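Local coordinates for protein nicking enzyme (Staphylococcus aureus, PDB 4HT4) that probably nicks one strand of plasmid DNA as a conjugative relaxase, starting transfer of resistance plasmids between staphylococcal cells, at residues C46-I51 and V117-H122; N69-V74 and N144-K149; E85-L90 and H130-C135. The protein carries 1 engineered substitution. All blocks are in the same frame, centred on the assembly; numbering follows the deposited sequence.

Contact 1: C46-I51 and V117-H122; sequences CDYSEI and VDLNIH. With NI (nickel (II) ion), chain C.
Cys46-Ile51 and Val117-His122 pair as antiparallel strands at one side of the five-stranded sheet, where strand 48-52 is outermost within the chain. Glu50 and Leu119 form a hydrogen-bonded pair. Glu50 N reaches Leu119 O at 2.9 Å, and Leu119 N returns to Glu50 O at 2.7 Å. Farther along, Ile121 N donates to Tyr48 O, and Asp47 N to Ile121 O. Tyr48, Glu50, Leu119 and Ile121 project from one face, which helix 96-108 packs against. There CD1 of Ile121 touches Tyr48 CB at 4.0 Å and approaches the ring obliquely, while Leu119 CD2 lies at the ring edge. The Tyr48 OH donates to Glu50 OE1 at 2.9 Å, from above the carboxylate plane. On the other face, Ile51 CG1 lies 3.9 Å from Asp118 OD1. The Asp118 carboxylate is gripped from beyond the pair, OD1 by Arg64 and OD2 by Trp68. His122 binds nickel through ND1 at 2.0 Å, and its NE2 is hydrogen-bonded to Asn25 O. This second-shell bond probably fixes the ring rotation, so that ND1 is presented to the metal.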
loop_
_atom_site.group_PDB
_atom_site.type_symbol
_atom_site.label_atom_id
_atom_site.label_comp_id
_atom_site.label_asym_id
_atom_site.label_seq_id
_atom_site.Cartn_x
_atom_site.Cartn_y
_atom_site.Cartn_z
ATOM N N CYS A 46 5.938 -14.424 -0.871
ATOM C CA CYS A 46 5.377 -13.426 0.030
ATOM C C CYS A 46 5.513 -13.915 1.464
ATOM O O CYS A 46 5.011 -14.983 1.810
ATOM C CB CYS A 46 3.905 -13.166 -0.293
ATOM S SG CYS A 46 3.135 -11.891 0.731
ATOM N N ASP A 47 6.191 -13.130 2.295
ATOM C CA ASP A 47 6.486 -13.550 3.661
ATOM C C ASP A 47 5.512 -12.983 4.693
ATOM O O ASP A 47 5.388 -13.516 5.796
ATOM C CB ASP A 47 7.929 -13.189 4.027
ATOM C CG ASP A 47 8.936 -13.759 3.046
ATOM O OD1 ASP A 47 9.252 -14.963 3.147
ATOM O OD2 ASP A 47 9.412 -13.002 2.176
ATOM N N TYR A 48 4.822 -11.905 4.335
ATOM C CA TYR A 48 3.818 -11.328 5.223
ATOM C C TYR A 48 2.757 -10.553 4.446
ATOM O O TYR A 48 3.076 -9.776 3.546
ATOM C CB TYR A 48 4.474 -10.420 6.265
ATOM C CG TYR A 48 3.526 -9.936 7.338
ATOM C CD1 TYR A 48 3.264 -10.711 8.459
ATOM C CD2 TYR A 48 2.897 -8.702 7.233
ATOM C CE1 TYR A 48 2.399 -10.274 9.445
ATOM C CE2 TYR A 48 2.031 -8.255 8.215
ATOM C CZ TYR A 48 1.786 -9.045 9.318
ATOM O OH TYR A 48 0.925 -8.607 10.299
ATOM N N SER A 49 1.495 -10.771 4.801
ATOM C CA SER A 49 0.386 -10.075 4.162
ATOM C C SER A 49 -0.649 -9.639 5.187
ATOM O O SER A 49 -0.988 -10.391 6.101
ATOM C CB SER A 49 -0.270 -10.960 3.102
ATOM O OG SER A 49 0.605 -11.184 2.013
ATOM N N GLU A 50 -1.150 -8.420 5.026
ATOM C CA GLU A 50 -2.170 -7.889 5.920
ATOM C C GLU A 50 -2.905 -6.721 5.274
ATOM O O GLU A 50 -2.315 -5.943 4.524
ATOM C CB GLU A 50 -1.541 -7.439 7.241
ATOM C CG GLU A 50 -2.548 -6.994 8.289
ATOM C CD GLU A 50 -1.890 -6.377 9.505
ATOM O OE1 GLU A 50 -0.645 -6.274 9.519
ATOM O OE2 GLU A 50 -2.614 -5.993 10.446
ATOM N N ILE A 51 -4.196 -6.608 5.564
ATOM C CA ILE A 51 -4.983 -5.464 5.127
ATOM C C ILE A 51 -5.370 -4.604 6.324
ATOM O O ILE A 51 -6.026 -5.074 7.253
ATOM C CB ILE A 51 -6.255 -5.888 4.385
ATOM C CG1 ILE A 51 -5.898 -6.632 3.100
ATOM C CG2 ILE A 51 -7.112 -4.673 4.070
ATOM C CD1 ILE A 51 -7.097 -6.977 2.256
ATOM N N VAL A 117 -5.097 -0.103 3.283
ATOM C CA VAL A 117 -3.755 -0.490 2.871
ATOM C C VAL A 117 -3.582 -2.001 2.777
ATOM O O VAL A 117 -3.767 -2.721 3.759
ATOM C CB VAL A 117 -2.695 0.072 3.831
ATOM C CG1 VAL A 117 -1.301 -0.259 3.331
ATOM C CG2 VAL A 117 -2.867 1.574 3.982
ATOM N N ASP A 118 -3.222 -2.470 1.589
ATOM C CA ASP A 118 -2.914 -3.878 1.387
ATOM C C ASP A 118 -1.408 -4.074 1.515
ATOM O O ASP A 118 -0.668 -3.919 0.542
ATOM C CB ASP A 118 -3.389 -4.337 0.009
ATOM C CG ASP A 118 -3.494 -5.848 -0.101
ATOM O OD1 ASP A 118 -2.814 -6.559 0.669
ATOM O OD2 ASP A 118 -4.257 -6.326 -0.965
ATOM N N LEU A 119 -0.961 -4.416 2.719
ATOM C CA LEU A 119 0.465 -4.545 3.001
ATOM C C LEU A 119 1.001 -5.928 2.658
ATOM O O LEU A 119 0.471 -6.943 3.111
ATOM C CB LEU A 119 0.749 -4.233 4.470
ATOM C CG LEU A 119 2.197 -4.425 4.925
ATOM C CD1 LEU A 119 3.117 -3.436 4.225
ATOM C CD2 LEU A 119 2.305 -4.291 6.434
ATOM N N ASN A 120 2.059 -5.957 1.853
ATOM C CA ASN A 120 2.732 -7.202 1.506
ATOM C C ASN A 120 4.246 -7.038 1.544
ATOM O O ASN A 120 4.802 -6.170 0.871
ATOM C CB ASN A 120 2.294 -7.690 0.125
ATOM C CG ASN A 120 0.791 -7.817 0.001
ATOM O OD1 ASN A 120 0.132 -6.961 -0.588
ATOM N ND2 ASN A 120 0.238 -8.882 0.567
ATOM N N ILE A 121 4.908 -7.875 2.333
ATOM C CA ILE A 121 6.356 -7.792 2.486
ATOM C C ILE A 121 7.078 -8.858 1.666
ATOM O O ILE A 121 6.796 -10.050 1.792
ATOM C CB ILE A 121 6.769 -7.920 3.958
ATOM C CG1 ILE A 121 6.068 -6.852 4.798
ATOM C CG2 ILE A 121 8.277 -7.803 4.096
ATOM C CD1 ILE A 121 6.424 -6.901 6.262
ATOM N N HIS A 122 8.015 -8.416 0.833
ATOM C CA HIS A 122 8.766 -9.319 -0.029
ATOM C C HIS A 122 10.145 -9.642 0.520
ATOM O O HIS A 122 10.710 -8.872 1.297
ATOM C CB HIS A 122 8.933 -8.710 -1.418
ATOM C CG HIS A 122 7.703 -8.776 -2.266
ATOM N ND1 HIS A 122 7.647 -8.247 -3.536
ATOM C CD2 HIS A 122 6.483 -9.311 -2.023
ATOM C CE1 HIS A 122 6.444 -8.459 -4.044
ATOM N NE2 HIS A 122 5.719 -9.098 -3.144
HETATM NI NI NI C . 8.533 -6.866 -4.703
HETATM O O HOH W 1 9.800 -5.942 -5.885
HETATM O O HOH W 2 7.276 -7.661 -5.995
#

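Contact 2: N69-V74 and N144-K149; sequences NKVHDV and NEFEPK. With nucleotides of chain B.
Phe146 inserts its ring against one side of helix 64-74, where Lys70, Val71 and Val74 meet it. This is the close-packed part of the contact. Val74 CG2 lies 3.7 Å from Phe146 CD2 and also touches CB of the same phenylalanine. Val71 CG2 sits 3.8 Å from CZ at the far end of the ring. Both valine methyls come in obliquely. Lys70 CG instead meets the ring edge, in its plane, 3.7 Å from Phe146 CE2. CB of Phe146 already points at the helix, and CG, anti to the carbonyl carbon (chi1 -74°), continues to it. The three helix residues follow an i, i+1, i+4 pattern, so a single turn receives the ring. The loop that carries Phe146 runs between strands 130-136 and 150-151, within the MobA/MobL relaxase region, and meets the helix by side chains, without strand pairing.

The outer side is much looser. A bend at chi2 (71°) turns CD of Lys70, and the extended remainder carries NZ to the Glu145 carboxylate, the two side chains crossing at about a right angle. NZ to Glu145 OE2 is 3.7 Å, a long salt bridge. Glu145 is exposed, so solvent probably weakens this attraction.

Past Phe146 the loop turns to the DNA. Lys149 N makes a weak hydrogen bond to OP2 of DC16 of chain B. The extended Lys149 side chain brings NZ 3.1 Å from OP1 of DG17 of chain B, also a weak bond. Glu75 forms a salt bridge with the same NZ, and Gln81 O accepts a hydrogen bond from it.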
loop_
_atom_site.group_PDB
_atom_site.type_symbol
_atom_site.label_atom_id
_atom_site.label_comp_id
_atom_site.label_asym_id
_atom_site.label_seq_id
_atom_site.Cartn_x
_atom_site.Cartn_y
_atom_site.Cartn_z
ATOM N N ASN A 69 -12.377 -5.894 -5.846
ATOM C CA ASN A 69 -13.525 -5.980 -6.739
ATOM C C ASN A 69 -14.479 -4.832 -6.454
ATOM O O ASN A 69 -15.099 -4.281 -7.363
ATOM C CB ASN A 69 -14.249 -7.319 -6.587
ATOM C CG ASN A 69 -13.518 -8.455 -7.269
ATOM O OD1 ASN A 69 -13.645 -8.654 -8.478
ATOM N ND2 ASN A 69 -12.747 -9.210 -6.497
ATOM N N LYS A 70 -14.589 -4.476 -5.178
ATOM C CA LYS A 70 -15.392 -3.334 -4.766
ATOM C C LYS A 70 -14.762 -2.054 -5.299
ATOM O O LYS A 70 -15.461 -1.105 -5.650
ATOM C CB LYS A 70 -15.493 -3.277 -3.242
ATOM C CG LYS A 70 -16.435 -2.207 -2.716
ATOM C CD LYS A 70 -17.886 -2.561 -3.001
ATOM C CE LYS A 70 -18.830 -1.547 -2.376
ATOM N NZ LYS A 70 -20.257 -1.899 -2.610
ATOM N N VAL A 71 -13.433 -2.040 -5.358
ATOM C CA VAL A 71 -12.699 -0.904 -5.904
ATOM C C VAL A 71 -12.884 -0.822 -7.414
ATOM O O VAL A 71 -13.191 0.242 -7.950
ATOM C CB VAL A 71 -11.198 -0.984 -5.567
ATOM C CG1 VAL A 71 -10.421 0.070 -6.339
ATOM C CG2 VAL A 71 -10.984 -0.817 -4.073
ATOM N N HIS A 72 -12.704 -1.950 -8.095
ATOM C CA HIS A 72 -12.905 -2.018 -9.541
ATOM C C HIS A 72 -14.315 -1.591 -9.927
ATOM O O HIS A 72 -14.533 -1.043 -11.008
ATOM C CB HIS A 72 -12.636 -3.434 -10.054
ATOM C CG HIS A 72 -11.204 -3.688 -10.406
ATOM N ND1 HIS A 72 -10.704 -4.956 -10.609
ATOM C CD2 HIS A 72 -10.168 -2.838 -10.600
ATOM C CE1 HIS A 72 -9.420 -4.876 -10.909
ATOM N NE2 HIS A 72 -9.070 -3.602 -10.910
ATOM N N ASP A 73 -15.266 -1.847 -9.035
ATOM C CA ASP A 73 -16.653 -1.458 -9.248
ATOM C C ASP A 73 -16.796 0.057 -9.357
ATOM O O ASP A 73 -17.507 0.564 -10.226
ATOM C CB ASP A 73 -17.523 -1.978 -8.106
ATOM C CG ASP A 73 -18.972 -1.563 -8.242
ATOM O OD1 ASP A 73 -19.461 -1.480 -9.388
ATOM O OD2 ASP A 73 -19.621 -1.318 -7.204
ATOM N N VAL A 74 -16.117 0.774 -8.468
ATOM C CA VAL A 74 -16.167 2.229 -8.459
ATOM C C VAL A 74 -15.311 2.795 -9.589
ATOM O O VAL A 74 -15.612 3.853 -10.140
ATOM C CB VAL A 74 -15.697 2.798 -7.107
ATOM C CG1 VAL A 74 -15.996 4.285 -7.023
ATOM C CG2 VAL A 74 -16.373 2.064 -5.963
ATOM N N ASN A 144 -20.394 3.023 4.212
ATOM C CA ASN A 144 -19.307 2.154 3.768
ATOM C C ASN A 144 -19.224 2.048 2.248
ATOM O O ASN A 144 -19.031 0.964 1.696
ATOM C CB ASN A 144 -19.412 0.766 4.406
ATOM C CG ASN A 144 -19.059 0.778 5.880
ATOM O OD1 ASN A 144 -17.887 0.692 6.250
ATOM N ND2 ASN A 144 -20.074 0.884 6.731
ATOM N N GLU A 145 -19.377 3.188 1.582
ATOM C CA GLU A 145 -19.245 3.269 0.134
ATOM C C GLU A 145 -18.128 4.249 -0.205
ATOM O O GLU A 145 -17.838 5.161 0.570
ATOM C CB GLU A 145 -20.561 3.725 -0.499
ATOM C CG GLU A 145 -21.743 2.804 -0.222
ATOM C CD GLU A 145 -21.774 1.593 -1.134
ATOM O OE1 GLU A 145 -21.340 1.713 -2.300
ATOM O OE2 GLU A 145 -22.235 0.520 -0.689
ATOM N N PHE A 146 -17.500 4.064 -1.359
ATOM C CA PHE A 146 -16.385 4.921 -1.751
ATOM C C PHE A 146 -16.832 6.313 -2.184
ATOM O O PHE A 146 -17.669 6.461 -3.075
ATOM C CB PHE A 146 -15.558 4.264 -2.858
ATOM C CG PHE A 146 -14.694 3.135 -2.376
ATOM C CD1 PHE A 146 -13.441 3.383 -1.844
ATOM C CD2 PHE A 146 -15.137 1.826 -2.452
ATOM C CE1 PHE A 146 -12.644 2.346 -1.398
ATOM C CE2 PHE A 146 -14.344 0.784 -2.008
ATOM C CZ PHE A 146 -13.097 1.046 -1.480
ATOM N N GLU A 147 -16.263 7.330 -1.545
ATOM C CA GLU A 147 -16.535 8.719 -1.889
ATOM C C GLU A 147 -15.868 9.052 -3.221
ATOM O O GLU A 147 -14.940 8.361 -3.634
ATOM C CB GLU A 147 -16.005 9.639 -0.788
ATOM C CG GLU A 147 -14.498 9.589 -0.610
ATOM C CD GLU A 147 -14.026 10.388 0.588
ATOM O OE1 GLU A 147 -14.881 10.874 1.361
ATOM O OE2 GLU A 147 -12.798 10.528 0.760
ATOM N N PRO A 148 -16.343 10.106 -3.904
ATOM C CA PRO A 148 -15.720 10.473 -5.181
ATOM C C PRO A 148 -14.308 11.013 -4.994
ATOM O O PRO A 148 -13.968 11.515 -3.921
ATOM C CB PRO A 148 -16.637 11.578 -5.713
ATOM C CG PRO A 148 -17.300 12.135 -4.500
ATOM C CD PRO A 148 -17.498 10.964 -3.591
ATOM N N LYS A 149 -13.495 10.899 -6.038
ATOM C CA LYS A 149 -12.151 11.450 -6.019
ATOM C C LYS A 149 -12.206 12.947 -6.261
ATOM O O LYS A 149 -11.409 13.706 -5.709
ATOM C CB LYS A 149 -11.302 10.824 -7.122
ATOM C CG LYS A 149 -11.017 9.350 -6.963
ATOM C CD LYS A 149 -10.344 8.824 -8.218
ATOM C CE LYS A 149 -9.850 7.409 -8.026
ATOM N NZ LYS A 149 -9.369 6.813 -9.304
ATOM P P DC B 16 -15.259 10.520 -9.668
ATOM O OP1 DC B 16 -15.977 9.323 -9.176
ATOM O OP2 DC B 16 -14.754 11.523 -8.703
ATOM O "O5'" DC B 16 -14.028 10.036 -10.566
ATOM C "C5'" DC B 16 -13.074 10.982 -11.016
ATOM C "C4'" DC B 16 -12.495 10.589 -12.360
ATOM O "O4'" DC B 16 -12.897 11.582 -13.334
ATOM C "C3'" DC B 16 -10.971 10.511 -12.383
ATOM O "O3'" DC B 16 -10.543 9.206 -12.766
ATOM C "C2'" DC B 16 -10.513 11.563 -13.391
ATOM C "C1'" DC B 16 -11.787 12.042 -14.080
ATOM N N1 DC B 16 -11.857 13.528 -14.171
ATOM C C2 DC B 16 -11.353 14.181 -15.301
ATOM O O2 DC B 16 -10.856 13.512 -16.214
ATOM N N3 DC B 16 -11.422 15.532 -15.369
ATOM C C4 DC B 16 -11.963 16.224 -14.366
ATOM N N4 DC B 16 -12.011 17.554 -14.478
ATOM C C5 DC B 16 -12.480 15.579 -13.203
ATOM C C6 DC B 16 -12.406 14.245 -13.151
ATOM P P DG B 17 -9.054 8.713 -12.414
ATOM O OP1 DG B 17 -9.080 7.235 -12.336
ATOM O OP2 DG B 17 -8.589 9.501 -11.251
ATOM O "O5'" DG B 17 -8.193 9.134 -13.695
ATOM C "C5'" DG B 17 -8.428 8.483 -14.937
ATOM C "C4'" DG B 17 -7.429 8.891 -16.011
ATOM O "O4'" DG B 17 -7.604 10.289 -16.348
ATOM C "C3'" DG B 17 -5.953 8.739 -15.664
ATOM O "O3'" DG B 17 -5.230 8.437 -16.849
ATOM C "C2'" DG B 17 -5.589 10.122 -15.135
ATOM C "C1'" DG B 17 -6.429 11.013 -16.043
ATOM N N9 DG B 17 -6.864 12.250 -15.414
ATOM C C8 DG B 17 -7.346 12.389 -14.138
ATOM N N7 DG B 17 -7.671 13.614 -13.846
ATOM C C5 DG B 17 -7.392 14.332 -15.001
ATOM C C6 DG B 17 -7.545 15.713 -15.270
ATOM O O6 DG B 17 -7.971 16.602 -14.518
ATOM N N1 DG B 17 -7.142 16.022 -16.567
ATOM C C2 DG B 17 -6.655 15.114 -17.480
ATOM N N2 DG B 17 -6.319 15.607 -18.681
ATOM N N3 DG B 17 -6.507 13.818 -17.239
ATOM C C4 DG B 17 -6.896 13.503 -15.980
#

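Contact 3: E85-L90 and H130-C135; sequences EIIIGL and HAHLLC. With NI (nickel (II) ion), chain C; nucleotides of chain B.
Ile88, Leu90, Ala131 and Leu133 form the apolar centre where Glu85-Leu90 pairs with His130-Cys135. The two strands are antiparallel neighbours in the middle of the sheet, and His130-Ala131-His132 on the second fits the HUH motif of Rep-clan relaxases. Ile88 CG1 lies 3.9 Å from Ala131 CB. Its CD1 goes on to Leu133 CD1 at 4.1 Å, and Leu90 CD1 reaches the same Ala131 CB. Trp168 and Trp172 of helix 162-182 pack on this face, against Ile86, Ile88 and Leu90.

Backbone bonds join the strands. Ile86 N donates to Leu133 O, and Ile88 and Ala131 exchange bonds in both directions; the return bond from Leu133 N to Ile86 O is weak.

The opposite face carries the nickel and the polar side chains Glu85, His130 and His132, beside Ile87. NE2 of His130 and NE2 of His132 each bind the metal at 2.0 Å. Two waters and His122 complete the five ligands. Ile87 lies alongside His132, with CG2 3.5 Å from its ND1. Glu85 also runs side by side with His132. As ND1 donates to the carboxylate, NE2 is left to the metal. At the DNA end, Leu90 O accepts a hydrogen bond from N1 of DG25 of chain B (2.6 Å). The bond from His132 ND1 to Glu85 OE2 is 3.1 Å long, on the anti side of the carboxylate and 29° out of its plane.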
loop_
_atom_site.group_PDB
_atom_site.type_symbol
_atom_site.label_atom_id
_atom_site.label_comp_id
_atom_site.label_asym_id
_atom_site.label_seq_id
_atom_site.Cartn_x
_atom_site.Cartn_y
_atom_site.Cartn_z
ATOM N N GLU A 85 0.308 2.451 -5.423
ATOM C CA GLU A 85 1.288 1.535 -4.859
ATOM C C GLU A 85 2.485 2.280 -4.286
ATOM O O GLU A 85 3.118 3.085 -4.970
ATOM C CB GLU A 85 1.758 0.514 -5.895
ATOM C CG GLU A 85 2.703 -0.528 -5.316
ATOM C CD GLU A 85 3.145 -1.557 -6.336
ATOM O OE1 GLU A 85 3.085 -1.265 -7.548
ATOM O OE2 GLU A 85 3.554 -2.663 -5.923
ATOM N N ILE A 86 2.787 2.003 -3.023
ATOM C CA ILE A 86 3.964 2.560 -2.377
ATOM C C ILE A 86 4.889 1.439 -1.935
ATOM O O ILE A 86 4.525 0.625 -1.084
ATOM C CB ILE A 86 3.591 3.401 -1.147
ATOM C CG1 ILE A 86 2.796 4.637 -1.566
ATOM C CG2 ILE A 86 4.841 3.813 -0.387
ATOM C CD1 ILE A 86 2.401 5.518 -0.406
ATOM N N ILE A 87 6.081 1.384 -2.517
ATOM C CA ILE A 87 7.067 0.406 -2.079
ATOM C C ILE A 87 8.167 1.089 -1.274
ATOM O O ILE A 87 8.588 2.203 -1.590
ATOM C CB ILE A 87 7.659 -0.418 -3.249
ATOM C CG1 ILE A 87 8.672 0.397 -4.055
ATOM C CG2 ILE A 87 6.550 -0.930 -4.151
ATOM C CD1 ILE A 87 9.431 -0.422 -5.076
ATOM N N ILE A 88 8.608 0.425 -0.214
ATOM C CA ILE A 88 9.626 0.986 0.664
ATOM C C ILE A 88 10.732 -0.020 0.941
ATOM O O ILE A 88 10.475 -1.212 1.106
ATOM C CB ILE A 88 9.023 1.459 2.003
ATOM C CG1 ILE A 88 8.193 0.342 2.642
ATOM C CG2 ILE A 88 8.171 2.699 1.795
ATOM C CD1 ILE A 88 7.504 0.752 3.925
ATOM N N GLY A 89 11.965 0.470 0.986
ATOM C CA GLY A 89 13.105 -0.371 1.295
ATOM C C GLY A 89 13.214 -0.612 2.787
ATOM O O GLY A 89 13.201 0.329 3.578
ATOM N N LEU A 90 13.315 -1.879 3.172
ATOM C CA LEU A 90 13.462 -2.242 4.576
ATOM C C LEU A 90 14.920 -2.569 4.888
ATOM O O LEU A 90 15.604 -3.191 4.078
ATOM C CB LEU A 90 12.570 -3.437 4.913
ATOM C CG LEU A 90 11.069 -3.251 4.692
ATOM C CD1 LEU A 90 10.311 -4.517 5.062
ATOM C CD2 LEU A 90 10.560 -2.069 5.495
ATOM N N HIS A 130 11.875 -5.539 0.899
ATOM C CA HIS A 130 11.013 -4.399 0.610
ATOM C C HIS A 130 9.558 -4.709 0.935
ATOM O O HIS A 130 9.191 -5.865 1.148
ATOM C CB HIS A 130 11.159 -3.952 -0.849
ATOM C CG HIS A 130 10.770 -4.996 -1.849
ATOM N ND1 HIS A 130 11.686 -5.847 -2.432
ATOM C CD2 HIS A 130 9.569 -5.315 -2.385
ATOM C CE1 HIS A 130 11.063 -6.650 -3.276
ATOM N NE2 HIS A 130 9.777 -6.348 -3.267
ATOM N N ALA A 131 8.733 -3.668 0.976
ATOM C CA ALA A 131 7.322 -3.833 1.293
ATOM C C ALA A 131 6.431 -3.055 0.333
ATOM O O ALA A 131 6.545 -1.835 0.216
ATOM C CB ALA A 131 7.053 -3.408 2.722
ATOM N N HIS A 132 5.542 -3.769 -0.348
ATOM C CA HIS A 132 4.591 -3.142 -1.255
ATOM C C HIS A 132 3.341 -2.723 -0.493
ATOM O O HIS A 132 2.839 -3.469 0.348
ATOM C CB HIS A 132 4.202 -4.109 -2.372
ATOM C CG HIS A 132 5.367 -4.663 -3.131
ATOM N ND1 HIS A 132 5.676 -4.266 -4.413
ATOM C CD2 HIS A 132 6.293 -5.589 -2.789
ATOM C CE1 HIS A 132 6.745 -4.923 -4.829
ATOM N NE2 HIS A 132 7.137 -5.734 -3.864
ATOM N N LEU A 133 2.839 -1.529 -0.785
ATOM C CA LEU A 133 1.630 -1.040 -0.132
ATOM C C LEU A 133 0.588 -0.562 -1.142
ATOM O O LEU A 133 0.700 0.534 -1.691
ATOM C CB LEU A 133 1.956 0.085 0.855
ATOM C CG LEU A 133 2.631 -0.282 2.179
ATOM C CD1 LEU A 133 4.131 -0.471 2.011
ATOM C CD2 LEU A 133 2.339 0.778 3.228
ATOM N N LEU A 134 -0.422 -1.393 -1.385
ATOM C CA LEU A 134 -1.534 -1.015 -2.251
ATOM C C LEU A 134 -2.575 -0.224 -1.470
ATOM O O LEU A 134 -3.192 -0.740 -0.537
ATOM C CB LEU A 134 -2.182 -2.250 -2.875
ATOM C CG LEU A 134 -1.742 -2.620 -4.290
ATOM C CD1 LEU A 134 -2.503 -3.839 -4.778
ATOM C CD2 LEU A 134 -1.954 -1.447 -5.230
ATOM N N CYS A 135 -2.772 1.029 -1.866
ATOM C CA CYS A 135 -3.675 1.923 -1.155
ATOM C C CYS A 135 -4.823 2.386 -2.045
ATOM O O CYS A 135 -4.639 2.625 -3.239
ATOM C CB CYS A 135 -2.904 3.136 -0.636
ATOM S SG CYS A 135 -1.452 2.721 0.355
HETATM NI NI NI C . 8.533 -6.866 -4.703
ATOM P P DG B 25 23.715 -0.352 -4.334
ATOM O OP1 DG B 25 24.645 -0.074 -3.216
ATOM O OP2 DG B 25 24.117 -0.036 -5.723
ATOM O "O5'" DG B 25 23.302 -1.894 -4.277
ATOM C "C5'" DG B 25 22.967 -2.458 -3.021
ATOM C "C4'" DG B 25 22.012 -3.622 -3.180
ATOM O "O4'" DG B 25 21.705 -4.139 -1.861
ATOM C "C3'" DG B 25 20.653 -3.262 -3.752
ATOM O "O3'" DG B 25 19.971 -4.452 -4.100
ATOM C "C2'" DG B 25 20.025 -2.643 -2.515
ATOM C "C1'" DG B 25 20.405 -3.713 -1.496
ATOM N N9 DG B 25 20.437 -3.262 -0.109
ATOM C C8 DG B 25 21.555 -2.969 0.632
ATOM N N7 DG B 25 21.280 -2.595 1.850
ATOM C C5 DG B 25 19.894 -2.644 1.922
ATOM C C6 DG B 25 19.030 -2.344 3.000
ATOM O O6 DG B 25 19.324 -1.964 4.143
ATOM N N1 DG B 25 17.695 -2.527 2.647
ATOM C C2 DG B 25 17.257 -2.944 1.412
ATOM N N2 DG B 25 15.929 -3.057 1.270
ATOM N N3 DG B 25 18.057 -3.228 0.392
ATOM C C4 DG B 25 19.360 -3.054 0.721
HETATM O O HOH W 1 9.800 -5.942 -5.885
HETATM O O HOH W 2 7.276 -7.661 -5.995
#

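In the fold
Contacts 1 and 3 belong to one five-stranded antiparallel sheet, with centres 9 Å apart. Strands 117-122 and 130-136 are neighbours in it and join the two contacts through probable backbone hydrogen bonds. One nickel site therefore draws a histidine from contact 1 and two from contact 3. Contact 2 lies nearer the surface, its centre 22 Å from each of the others. Along the chain the order is 46-51, 69-74, 85-90, 117-122, 130-135, 144-149. Contact 1 crosses both other contacts, and contact 3 is nested within contact 2. DNA touches residues of contacts 2 and 3, and all segments lie within the MobA/MobL family region, consistent with one DNA-processing domain.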